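Local structure of cell wall surface anchor family protein (Streptococcus agalactiae serogroup V, 3TW0) at residues I320-I325 / Q343-K348; Y180-N185 / E212-N217. The protein forms the adhesive tip of the group B streptococcal pilus, where its von Willebrand factor type A-like region, represented here, binds magnesium and probably contacts the host. The protein carries 2 engineered substitutions. All coordinates share one frame; numbering follows the deposited sequence.

Contact 1: residues I320-I325 / Q343-K348; sequences IFTVGI and QSISSK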
ATOM      1  N   ILE A 320       2.317 -15.018 -10.371  1.00 21.09           N
ATOM      2  CA  ILE A 320       2.766 -13.879  -9.591  1.00 19.77           C
ATOM      3  C   ILE A 320       3.934 -14.306  -8.724  1.00 19.77           C
ATOM      4  O   ILE A 320       3.798 -15.203  -7.868  1.00 19.43           O
ATOM      5  CB  ILE A 320       1.638 -13.205  -8.760  1.00 19.95           C
ATOM      6  CG1 ILE A 320       0.410 -12.853  -9.644  1.00 17.49           C
ATOM      7  CG2 ILE A 320       2.192 -11.940  -8.068  1.00 19.34           C
ATOM      8  CD1 ILE A 320      -0.731 -13.876  -9.598  1.00 19.10           C
ATOM      9  N   PHE A 321       5.086 -13.680  -8.979  1.00 18.49           N
ATOM     10  CA  PHE A 321       6.290 -13.933  -8.213  1.00 19.41           C
ATOM     11  C   PHE A 321       6.607 -12.720  -7.345  1.00 18.88           C
ATOM     12  O   PHE A 321       6.601 -11.589  -7.845  1.00 18.60           O
ATOM     13  CB  PHE A 321       7.497 -14.220  -9.132  1.00 19.21           C
ATOM     14  CG  PHE A 321       7.318 -15.398 -10.057  1.00 21.97           C
ATOM     15  CD1 PHE A 321       6.218 -16.242  -9.965  1.00 24.74           C
ATOM     16  CD2 PHE A 321       8.275 -15.670 -11.029  1.00 25.17           C
ATOM     17  CE1 PHE A 321       6.066 -17.348 -10.833  1.00 28.17           C
ATOM     18  CE2 PHE A 321       8.133 -16.769 -11.891  1.00 27.48           C
ATOM     19  CZ  PHE A 321       7.023 -17.613 -11.784  1.00 26.42           C
ATOM     20  N   THR A 322       6.903 -12.963  -6.066  1.00 17.16           N
ATOM     21  CA  THR A 322       7.249 -11.900  -5.144  1.00 16.92           C
ATOM     22  C   THR A 322       8.699 -12.034  -4.627  1.00 18.10           C
ATOM     23  O   THR A 322       9.108 -13.099  -4.135  1.00 19.15           O
ATOM     24  CB  THR A 322       6.265 -11.838  -3.968  1.00 15.47           C
ATOM     25  OG1 THR A 322       4.940 -11.948  -4.461  1.00 13.85           O
ATOM     26  CG2 THR A 322       6.352 -10.502  -3.233  1.00 15.62           C
ATOM     27  N   VAL A 323       9.452 -10.951  -4.714  1.00 18.39           N
ATOM     28  CA  VAL A 323      10.841 -10.924  -4.260  1.00 19.69           C
ATOM     29  C   VAL A 323      11.002  -9.995  -3.068  1.00 19.83           C
ATOM     30  O   VAL A 323      10.767  -8.787  -3.167  1.00 19.74           O
ATOM     31  CB  VAL A 323      11.810 -10.603  -5.408  1.00 19.69           C
ATOM     32  CG1 VAL A 323      13.199 -10.169  -4.891  1.00 20.89           C
ATOM     33  CG2 VAL A 323      11.940 -11.833  -6.283  1.00 20.87           C
ATOM     34  N   GLY A 324      11.376 -10.589  -1.939  1.00 19.64           N
ATOM     35  CA  GLY A 324      11.532  -9.873  -0.678  1.00 21.19           C
ATOM     36  C   GLY A 324      12.871  -9.199  -0.489  1.00 21.80           C
ATOM     37  O   GLY A 324      13.925  -9.805  -0.635  1.00 21.58           O
ATOM     38  N   ILE A 325      12.849  -7.932  -0.146  1.00 22.74           N
ATOM     39  CA  ILE A 325      14.110  -7.226   0.030  1.00 23.95           C
ATOM     40  C   ILE A 325      14.290  -6.717   1.453  1.00 23.79           C
ATOM     41  O   ILE A 325      13.480  -5.934   1.938  1.00 24.26           O
ATOM     42  CB  ILE A 325      14.249  -6.070  -0.984  1.00 25.07           C
ATOM     43  CG1 ILE A 325      14.183  -6.625  -2.417  1.00 25.53           C
ATOM     44  CG2 ILE A 325      15.550  -5.269  -0.722  1.00 26.19           C
ATOM     45  CD1 ILE A 325      15.196  -6.072  -3.318  1.00 25.97           C
ATOM     46  N   GLN A 343       3.970 -14.260   0.580  1.00 16.26           N
ATOM     47  CA  GLN A 343       3.603 -15.608   0.120  1.00 16.64           C
ATOM     48  C   GLN A 343       2.137 -15.617  -0.224  1.00 16.36           C
ATOM     49  O   GLN A 343       1.759 -16.180  -1.251  1.00 17.74           O
ATOM     50  CB  GLN A 343       3.885 -16.654   1.218  1.00 15.62           C
ATOM     51  CG  GLN A 343       5.354 -17.023   1.354  1.00 17.23           C
ATOM     52  CD  GLN A 343       5.694 -17.743   2.669  1.00 21.47           C
ATOM     53  OE1 GLN A 343       4.963 -17.666   3.662  1.00 21.30           O
ATOM     54  NE2 GLN A 343       6.828 -18.433   2.670  1.00 21.70           N
ATOM     55  N   SER A 344       1.327 -14.964   0.619  1.00 16.29           N
ATOM     56  CA  SER A 344      -0.136 -14.845   0.416  1.00 15.95           C
ATOM     57  C   SER A 344      -0.533 -14.213  -0.924  1.00 16.61           C
ATOM     58  O   SER A 344      -1.594 -14.540  -1.463  1.00 14.73           O
ATOM     59  CB  SER A 344      -0.818 -14.088   1.568  1.00 15.81           C
ATOM     60  OG  SER A 344      -0.789 -12.668   1.351  1.00 16.42           O
ATOM     61  N   ILE A 345       0.318 -13.320  -1.454  1.00 16.73           N
ATOM     62  CA  ILE A 345       0.036 -12.632  -2.726  1.00 17.60           C
ATOM     63  C   ILE A 345       0.997 -13.036  -3.864  1.00 18.68           C
ATOM     64  O   ILE A 345       1.347 -12.221  -4.742  1.00 19.33           O
ATOM     65  CB  ILE A 345      -0.025 -11.096  -2.538  1.00 17.41           C
ATOM     66  CG1 ILE A 345       1.351 -10.512  -2.166  1.00 17.69           C
ATOM     67  CG2 ILE A 345      -1.169 -10.753  -1.506  1.00 16.59           C
ATOM     68  CD1 ILE A 345       1.459  -8.921  -2.291  1.00 15.69           C
ATOM     69  N   SER A 346       1.441 -14.290  -3.812  1.00 19.17           N
ATOM     70  CA  SER A 346       2.215 -14.924  -4.870  1.00 19.85           C
ATOM     71  C   SER A 346       1.420 -16.131  -5.345  1.00 21.01           C
ATOM     72  O   SER A 346       0.538 -16.613  -4.621  1.00 20.52           O
ATOM     73  CB  SER A 346       3.565 -15.388  -4.331  1.00 19.88           C
ATOM     74  OG  SER A 346       4.292 -14.319  -3.750  1.00 16.27           O
ATOM     75  N   SER A 347       1.714 -16.596  -6.554  1.00 22.93           N
ATOM     76  CA  SER A 347       1.058 -17.772  -7.127  1.00 25.29           C
ATOM     77  C   SER A 347       1.074 -18.980  -6.194  1.00 26.13           C
ATOM     78  O   SER A 347       0.042 -19.585  -5.960  1.00 26.91           O
ATOM     79  CB  SER A 347       1.697 -18.143  -8.467  1.00 25.31           C
ATOM     80  OG  SER A 347       1.369 -17.187  -9.442  1.00 25.21           O
ATOM     81  N   LYS A 348       2.239 -19.336  -5.681  1.00 27.98           N
ATOM     82  CA  LYS A 348       2.319 -20.349  -4.621  1.00 30.34           C
ATOM     83  C   LYS A 348       3.442 -20.037  -3.650  1.00 30.95           C
ATOM     84  O   LYS A 348       4.237 -19.103  -3.884  1.00 31.42           O
ATOM     85  CB  LYS A 348       2.463 -21.781  -5.177  1.00 31.37           C
ATOM     86  CG  LYS A 348       3.195 -21.921  -6.513  1.00 34.01           C
ATOM     87  CD  LYS A 348       2.205 -22.241  -7.646  1.00 37.60           C
ATOM     88  CE  LYS A 348       2.774 -21.969  -9.056  1.00 39.82           C
ATOM     89  NZ  LYS A 348       4.250 -22.331  -9.245  1.00 41.98           N
TER
HETATM   90  O   HOH W   1       3.010 -10.072  -5.234  1.00 16.48           O

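Contact 2: residues Y180-N185 / E212-N217; sequences YAINFN and EDFIIN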
ATOM      1  N   TYR A 180      -7.515  -0.452   0.278  1.00 12.29           N
ATOM      2  CA  TYR A 180      -8.934  -0.084   0.112  1.00 12.72           C
ATOM      3  C   TYR A 180      -9.860  -0.697   1.178  1.00 13.55           C
ATOM      4  O   TYR A 180      -9.628  -1.825   1.628  1.00 13.79           O
ATOM      5  CB  TYR A 180      -9.418  -0.356  -1.328  1.00 11.89           C
ATOM      6  CG  TYR A 180      -8.844   0.603  -2.356  1.00 12.55           C
ATOM      7  CD1 TYR A 180      -9.156   1.965  -2.306  1.00 13.30           C
ATOM      8  CD2 TYR A 180      -8.006   0.157  -3.376  1.00 13.49           C
ATOM      9  CE1 TYR A 180      -8.623   2.880  -3.235  1.00 14.24           C
ATOM     10  CE2 TYR A 180      -7.474   1.061  -4.324  1.00 14.92           C
ATOM     11  CZ  TYR A 180      -7.800   2.422  -4.242  1.00 15.09           C
ATOM     12  OH  TYR A 180      -7.291   3.328  -5.161  1.00 15.25           O
ATOM     13  N   ALA A 181     -10.901   0.052   1.587  1.00 13.29           N
ATOM     14  CA  ALA A 181     -11.906  -0.422   2.527  1.00 12.57           C
ATOM     15  C   ALA A 181     -12.817  -1.517   1.969  1.00 14.15           C
ATOM     16  O   ALA A 181     -13.337  -1.387   0.847  1.00 14.19           O
ATOM     17  CB  ALA A 181     -12.800   0.729   2.990  1.00 11.03           C
ATOM     18  N   ILE A 182     -13.100  -2.523   2.818  1.00 14.53           N
ATOM     19  CA  ILE A 182     -14.138  -3.522   2.560  1.00 13.82           C
ATOM     20  C   ILE A 182     -15.497  -2.865   2.834  1.00 14.79           C
ATOM     21  O   ILE A 182     -15.685  -2.214   3.871  1.00 14.27           O
ATOM     22  CB  ILE A 182     -13.925  -4.767   3.429  1.00 13.89           C
ATOM     23  CG1 ILE A 182     -12.634  -5.473   3.012  1.00 13.23           C
ATOM     24  CG2 ILE A 182     -15.133  -5.727   3.317  1.00 13.74           C
ATOM     25  CD1 ILE A 182     -12.089  -6.546   4.019  1.00 14.04           C
ATOM     26  N   ASN A 183     -16.429  -2.978   1.886  1.00 15.47           N
ATOM     27  CA  ASN A 183     -17.707  -2.246   2.000  1.00 17.53           C
ATOM     28  C   ASN A 183     -18.744  -2.876   2.917  1.00 17.09           C
ATOM     29  O   ASN A 183     -19.822  -3.246   2.467  1.00 18.30           O
ATOM     30  CB  ASN A 183     -18.324  -1.982   0.607  1.00 17.16           C
ATOM     31  CG  ASN A 183     -19.340  -0.832   0.605  1.00 21.02           C
ATOM     32  OD1 ASN A 183     -19.457  -0.058   1.570  1.00 21.78           O
ATOM     33  ND2 ASN A 183     -20.069  -0.710  -0.494  1.00 20.69           N
ATOM     34  N   PHE A 184     -18.437  -2.957   4.203  1.00 17.12           N
ATOM     35  CA  PHE A 184     -19.415  -3.349   5.202  1.00 17.59           C
ATOM     36  C   PHE A 184     -20.630  -2.394   5.275  1.00 18.49           C
ATOM     37  O   PHE A 184     -20.527  -1.162   5.019  1.00 18.38           O
ATOM     38  CB  PHE A 184     -18.768  -3.437   6.583  1.00 17.14           C
ATOM     39  CG  PHE A 184     -17.754  -4.537   6.721  1.00 18.82           C
ATOM     40  CD1 PHE A 184     -18.154  -5.861   6.903  1.00 17.21           C
ATOM     41  CD2 PHE A 184     -16.388  -4.246   6.682  1.00 17.94           C
ATOM     42  CE1 PHE A 184     -17.205  -6.901   7.043  1.00 15.17           C
ATOM     43  CE2 PHE A 184     -15.444  -5.259   6.836  1.00 19.59           C
ATOM     44  CZ  PHE A 184     -15.864  -6.608   7.008  1.00 17.57           C
ATOM     45  N   ASN A 185     -21.781  -2.952   5.631  1.00 17.47           N
ATOM     46  CA  ASN A 185     -22.998  -2.172   5.671  1.00 17.82           C
ATOM     47  C   ASN A 185     -23.450  -1.995   7.122  1.00 18.61           C
ATOM     48  O   ASN A 185     -23.890  -2.952   7.764  1.00 18.17           O
ATOM     49  CB  ASN A 185     -24.079  -2.817   4.798  1.00 17.84           C
ATOM     50  CG  ASN A 185     -25.353  -1.982   4.739  1.00 18.25           C
ATOM     51  OD1 ASN A 185     -25.579  -1.101   5.582  1.00 15.39           O
ATOM     52  ND2 ASN A 185     -26.203  -2.271   3.759  1.00 15.25           N
ATOM     53  N   GLU A 212     -16.049  -5.225  -6.384  1.00 19.00           N
ATOM     54  CA  GLU A 212     -17.341  -4.562  -6.185  1.00 19.29           C
ATOM     55  C   GLU A 212     -17.731  -4.394  -4.694  1.00 18.60           C
ATOM     56  O   GLU A 212     -18.599  -3.586  -4.370  1.00 17.84           O
ATOM     57  CB  GLU A 212     -18.446  -5.301  -6.942  1.00 19.71           C
ATOM     58  CG  GLU A 212     -18.699  -6.686  -6.354  1.00 22.14           C
ATOM     59  CD  GLU A 212     -19.764  -7.450  -7.095  1.00 25.64           C
ATOM     60  OE1 GLU A 212     -19.689  -7.499  -8.325  1.00 31.16           O
ATOM     61  OE2 GLU A 212     -20.672  -7.999  -6.453  1.00 26.89           O
ATOM     62  N   ASP A 213     -17.108  -5.180  -3.807  1.00 17.91           N
ATOM     63  CA  ASP A 213     -17.379  -5.082  -2.383  1.00 16.86           C
ATOM     64  C   ASP A 213     -16.250  -4.372  -1.646  1.00 16.12           C
ATOM     65  O   ASP A 213     -16.169  -4.460  -0.418  1.00 16.28           O
ATOM     66  CB  ASP A 213     -17.601  -6.463  -1.764  1.00 16.75           C
ATOM     67  CG  ASP A 213     -18.847  -7.133  -2.290  1.00 19.75           C
ATOM     68  OD1 ASP A 213     -19.941  -6.520  -2.223  1.00 19.76           O
ATOM     69  OD2 ASP A 213     -18.728  -8.267  -2.784  1.00 19.40           O
ATOM     70  N   PHE A 214     -15.375  -3.708  -2.401  1.00 15.92           N
ATOM     71  CA  PHE A 214     -14.462  -2.695  -1.844  1.00 15.43           C
ATOM     72  C   PHE A 214     -14.991  -1.294  -2.211  1.00 16.12           C
ATOM     73  O   PHE A 214     -15.700  -1.115  -3.221  1.00 16.40           O
ATOM     74  CB  PHE A 214     -13.028  -2.852  -2.378  1.00 14.60           C
ATOM     75  CG  PHE A 214     -12.235  -3.986  -1.739  1.00 14.72           C
ATOM     76  CD1 PHE A 214     -11.374  -3.744  -0.655  1.00 12.46           C
ATOM     77  CD2 PHE A 214     -12.319  -5.283  -2.250  1.00 14.85           C
ATOM     78  CE1 PHE A 214     -10.609  -4.781  -0.063  1.00 11.45           C
ATOM     79  CE2 PHE A 214     -11.570  -6.337  -1.689  1.00 12.19           C
ATOM     80  CZ  PHE A 214     -10.712  -6.097  -0.584  1.00 14.77           C
ATOM     81  N   ILE A 215     -14.672  -0.312  -1.363  1.00 16.11           N
ATOM     82  CA  ILE A 215     -14.995   1.094  -1.627  1.00 16.09           C
ATOM     83  C   ILE A 215     -13.903   1.665  -2.482  1.00 15.30           C
ATOM     84  O   ILE A 215     -12.801   1.930  -2.029  1.00 16.12           O
ATOM     85  CB  ILE A 215     -15.155   1.923  -0.320  1.00 16.61           C
ATOM     86  CG1 ILE A 215     -16.135   1.194   0.625  1.00 14.01           C
ATOM     87  CG2 ILE A 215     -15.659   3.350  -0.633  1.00 14.99           C
ATOM     88  CD1 ILE A 215     -16.546   2.001   1.886  1.00 14.88           C
ATOM     89  N   ILE A 216     -14.226   1.857  -3.739  1.00 15.86           N
ATOM     90  CA  ILE A 216     -13.247   2.230  -4.736  1.00 17.31           C
ATOM     91  C   ILE A 216     -13.653   3.513  -5.448  1.00 17.30           C
ATOM     92  O   ILE A 216     -12.815   4.178  -6.055  1.00 18.45           O
ATOM     93  CB  ILE A 216     -13.145   1.095  -5.802  1.00 17.06           C
ATOM     94  CG1 ILE A 216     -12.652  -0.203  -5.137  1.00 19.55           C
ATOM     95  CG2 ILE A 216     -12.289   1.495  -6.965  1.00 18.59           C
ATOM     96  CD1 ILE A 216     -11.281  -0.204  -4.751  1.00 18.96           C
ATOM     97  N   ASN A 217     -14.944   3.817  -5.414  1.00 18.05           N
ATOM     98  CA  ASN A 217     -15.526   4.931  -6.184  1.00 19.19           C
ATOM     99  C   ASN A 217     -15.413   6.256  -5.401  1.00 17.92           C
ATOM    100  O   ASN A 217     -16.395   6.764  -4.867  1.00 18.77           O
ATOM    101  CB  ASN A 217     -16.983   4.615  -6.563  1.00 19.11           C
ATOM    102  CG  ASN A 217     -17.540   5.548  -7.658  1.00 24.34           C
ATOM    103  OD1 ASN A 217     -16.812   5.969  -8.584  1.00 30.96           O
ATOM    104  ND2 ASN A 217     -18.832   5.866  -7.565  1.00 25.50           N
TER
HETATM  105  O   HOH W   2     -11.394   2.366   0.150  1.00 19.60           O
HETATM  106  O   HOH W   3     -18.250  -1.295  -2.644  1.00 32.00           O

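Contact 1: residues I320-I325 / Q343-K348
Ser347 meets the backbone of Ile320 with two polar groups at once. Its OG accepts the amide of Ile320, with an unusually short Ile320 N to Ser347 OG distance of 2.5 Å, while Ser347 N donates to Ile320 O at 2.8 Å, almost straight at 172° and on a lone pair in the carbonyl plane. With OG anti to its carbonyl carbon (chi1 -71°), the hydroxyl lies beside Ser347 N, and the two reach the N and O of one residue. Serine suits this place because its short side chain puts a hydroxyl oxygen beside its own N-H, where it can accept a strand amide that has Ile320 O next to it. Two residues on along the strand, Thr322 OG1 meets the OG of Ser346, the residue before Ser347, tip to tip at 2.6 Å, a hydrogen bond between the two hydroxyls; Ser346 OG also bonds to Met342 O in the last turn of helix 335-344. The contact belongs to the beta-alpha-beta unit of strand 319-324, helix 335-344 and strand 352-354, whose two strands are neighbours in the parallel sheet of the vWFA fold, and lies where the chain leaves the helix. Ile345 is the first residue to depart from helical angles, and its carbonyl turns toward the strand: Ile320 CG2 rests 3.4 Å from Ile345 O, and a water donates to Ile345 O and also hydrogen-bonds to Thr322 OG1. Further out, Phe309 of helix 302-312 touches both isoleucines, and Arg314 bonds Ser347 O.

Contact 2: residues Y180-N185 / E212-N217
Tyr180 lays one ring face against the CD1 methyl of Ile216, a CH-pi contact in which the methyl carbon stands 3.7 Å from the ring centroid, displaced toward the CG side. The two side chains run at about a right angle, and only the slender tip of the isoleucine reaches the ring. The phenol points on to Asp220, which bonds its OH, while Met150 of helix 145-159 touches both side chains. The backbones behind them form a single beta bridge, Ile182 with Phe214, joining the loop that follows strand 165-172 to the one that follows helix 192-201, away from the magnesium site. Two bonds flank the bridged pair: Ile215 N donates to Ala181 O at 2.8 Å, and Asn183 N donates to Asp213 O at the same length. Phe214 CA also sets its hydrogen against Ala181 O, a CA-H...O contact of 3.2 Å. The edge of the Phe214 ring, with its slightly positive C-H groups, tolerates Tyr180 O, while Ile182 CG1, 3.7 Å from Phe214 CE1, and Pro304 and Tyr308 of helix 302-312 supply apolar contact. At the exposed border Asn183, centre of an inverse gamma turn, has CG anti to its backbone N (chi1 -159°) and crosses Ile215, with Asn183 OD1 3.6 Å from Ile215 CD1. A water donates to Glu212 O and Phe214 O and weakly accepts from Asn183 ND2, the water oxygen lying 2.9 Å from ND2.

Overall arrangement
Contact 2 closes before contact 1 opens along the chain, and the two do not touch: their centres lie 24 Å apart and their nearest atoms about 11 Å. Helix 302-312 links them, since its residues touch Ile320 and Ile345 of contact 1 as well as Ile182 and Phe214 of contact 2. Contact 1 packs the turn after helix 335-344 on a strand of the parallel sheet, whereas contact 2 ties together loops beyond it. The magnesium site includes Ser20, Ser22 and Thr143; the side chain of Ile345 is about 9 Å from that of Thr143 and about 12 Å from the bound ion. Neither contact supplies a ligand to the metal.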